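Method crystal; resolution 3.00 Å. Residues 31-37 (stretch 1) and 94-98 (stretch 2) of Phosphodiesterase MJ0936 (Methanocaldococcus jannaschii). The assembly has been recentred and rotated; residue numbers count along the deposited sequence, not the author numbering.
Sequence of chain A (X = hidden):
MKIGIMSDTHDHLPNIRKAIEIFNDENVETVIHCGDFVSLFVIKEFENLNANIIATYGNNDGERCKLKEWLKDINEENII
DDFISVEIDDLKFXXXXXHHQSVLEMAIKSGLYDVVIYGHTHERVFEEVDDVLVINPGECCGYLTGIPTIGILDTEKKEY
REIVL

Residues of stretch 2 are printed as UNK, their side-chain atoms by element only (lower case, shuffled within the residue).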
# COMPACT_ATOMS: atom_id res chain seq x y z
N VAL A 31 -4.26 -5.53 -3.73
CA VAL A 31 -3.40 -4.35 -3.70
C VAL A 31 -3.42 -3.66 -2.35
O VAL A 31 -4.49 -3.43 -1.79
CB VAL A 31 -3.81 -3.32 -4.77
CG1 VAL A 31 -2.98 -2.08 -4.63
CG2 VAL A 31 -3.61 -3.90 -6.16
N ILE A 32 -2.24 -3.35 -1.84
CA ILE A 32 -2.08 -2.66 -0.55
C ILE A 32 -1.76 -1.18 -0.81
O ILE A 32 -0.88 -0.87 -1.62
CB ILE A 32 -0.92 -3.25 0.27
CG1 ILE A 32 -1.14 -4.73 0.50
CG2 ILE A 32 -0.81 -2.52 1.59
CD1 ILE A 32 -0.05 -5.37 1.30
N HIS A 33 -2.47 -0.29 -0.14
CA HIS A 33 -2.26 1.15 -0.30
C HIS A 33 -2.18 1.66 1.12
O HIS A 33 -3.17 1.66 1.83
CB HIS A 33 -3.45 1.76 -1.02
CG HIS A 33 -3.31 3.22 -1.30
ND1 HIS A 33 -3.04 4.15 -0.31
CD2 HIS A 33 -3.46 3.93 -2.44
CE1 HIS A 33 -3.02 5.36 -0.84
NE2 HIS A 33 -3.28 5.25 -2.13
N CYS A 34 -1.01 2.08 1.56
CA CYS A 34 -0.91 2.52 2.94
C CYS A 34 -0.91 4.01 3.17
O CYS A 34 -1.02 4.46 4.30
CB CYS A 34 0.35 1.94 3.58
SG CYS A 34 1.61 1.35 2.43
N GLY A 35 -0.82 4.77 2.09
CA GLY A 35 -0.73 6.21 2.21
C GLY A 35 -1.98 7.03 2.16
O GLY A 35 -3.06 6.57 2.49
N ASP A 36 -1.80 8.28 1.74
CA ASP A 36 -2.91 9.20 1.64
C ASP A 36 -3.44 9.21 0.21
O ASP A 36 -2.74 9.62 -0.71
CB ASP A 36 -2.49 10.64 2.00
CG ASP A 36 -1.61 10.73 3.25
OD1 ASP A 36 -0.38 10.95 3.09
OD2 ASP A 36 -2.13 10.60 4.37
N PHE A 37 -4.65 8.71 0.00
CA PHE A 37 -5.25 8.77 -1.34
C PHE A 37 -5.48 10.24 -1.26
O PHE A 37 -5.24 11.00 -2.20
CB PHE A 37 -6.62 8.11 -1.37
CG PHE A 37 -6.68 6.81 -0.65
CD1 PHE A 37 -6.56 6.78 0.73
CD2 PHE A 37 -6.82 5.62 -1.36
CE1 PHE A 37 -6.57 5.57 1.39
CE2 PHE A 37 -6.84 4.41 -0.70
CZ PHE A 37 -6.71 4.38 0.68
N UNK A 94 2.11 -6.74 8.31
CA UNK A 94 1.73 -5.64 9.19
C UNK A 94 1.83 -4.40 8.33
O UNK A 94 2.90 -4.05 7.86
c UNK A 94 2.65 -5.46 10.38
c UNK A 94 0.48 -3.40 12.71
c UNK A 94 2.19 -4.37 11.29
c UNK A 94 2.54 -2.22 12.36
c UNK A 94 0.94 -4.43 11.88
c UNK A 94 2.98 -3.26 11.53
c UNK A 94 1.28 -2.30 12.95
N UNK A 95 0.69 -3.74 8.14
CA UNK A 95 0.61 -2.56 7.30
C UNK A 95 0.20 -1.32 8.06
O UNK A 95 -0.64 -1.37 8.95
c UNK A 95 -0.34 -1.68 5.18
c UNK A 95 -0.09 -4.14 5.50
c UNK A 95 -1.09 -4.54 4.45
c UNK A 95 -0.39 -2.80 6.18
N UNK A 96 0.81 -0.20 7.71
CA UNK A 96 0.51 1.07 8.35
C UNK A 96 1.18 2.20 7.60
O UNK A 96 2.27 2.03 7.07
c UNK A 96 0.98 1.10 9.84
c UNK A 96 2.50 0.94 9.96
o UNK A 96 0.59 2.34 10.44
N UNK A 97 0.52 3.35 7.53
CA UNK A 97 1.08 4.52 6.87
C UNK A 97 2.18 4.96 7.81
O UNK A 97 1.94 5.00 9.02
c UNK A 97 -0.01 5.59 6.79
c UNK A 97 1.02 8.26 4.56
c UNK A 97 0.44 6.87 6.17
c UNK A 97 0.67 8.09 6.72
n UNK A 97 1.03 8.94 5.69
n UNK A 97 0.67 7.01 4.82
N UNK A 98 3.37 5.26 7.30
CA UNK A 98 4.46 5.70 8.18
C UNK A 98 3.95 6.14 9.54
O UNK A 98 4.00 5.38 10.50

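Position 94 carries seven side-chain carbons, one leading into a six-membered ring, with no heteroatom anywhere, and the side chain is out of reach of stretch 1. A ring of this kind without a hydroxyl is that of phenylalanine, so this is Phe94. A purely hydrocarbon ring suits a buried strand position, where it asks for no polar partner.

Position 95 has four side-chain carbons, forked at the first, with one arm a single carbon and the other two carbons long. Its CA-to-CB bond points toward stretch 1; the end of the two-carbon arm lies 3.4 Å from CD1 of Ile32, and the one-carbon arm lies 4.0 Å from CB of Cys34. That is the pattern of isoleucine, and the residue is Ile95. The side chain touches Ile32 and Cys34; CG2 meets both, and CD1 adds a closer contact to Ile32. Branching at CB is common in strands, and neither apolar contact leaves a polar group in need of a partner.

At position 96 the first side-chain carbon bears one oxygen and one carbon. The CA-to-CB bond points away from stretch 1, and the side chain makes no contact with it. The backbone makes the approach instead, with O of position 96 4.0 Å from CB of Cys34. The side chain is that of threonine: Thr96. Another CB-branched residue fits the extended backbone.

Position 97 shows one carbon followed by a five-membered ring of three carbons and two nitrogens. CB lies just 2.9 Å from O of Cys34, and a ring nitrogen lies 3.1 Å from that same oxygen, which sits at the ring edge, near its plane. This nitrogen is also 3.1 Å from CA of Gly35, while a ring carbon lies 3.4 Å from OD1 of Asp36. The ring is an imidazole, which identifies His97. ND1 donates a weak hydrogen bond to O of Cys34, with an N-H...O angle of only 124°. Histidine suits this place by presenting a nitrogen to a backbone carbonyl while NE2 is hydrogen-bonded elsewhere in the structure.

Position 98 has no side-chain atoms and makes no contact with stretch 1, so it is Gly98. Its phi/psi of -17/-83 is unusual, of the kind glycine tolerates more readily; the contact itself gives no reason for glycine.

The contact thus changes character along its length. The touching parts run in nearly the same direction, 16° apart, with Cys34 and His97 nearest in register, their CA atoms 4.8 Å apart. Ile32, Cys34 and Ile95 form an apolar patch. Cys34, the first residue after the strand, belongs to both parts: its CB meets Ile95 and its O meets His97, which also packs against Gly35 and Asp36. The two stretches bury 301 Å² between them, both sides summed.

Stretch 2 (94-98) FITHG
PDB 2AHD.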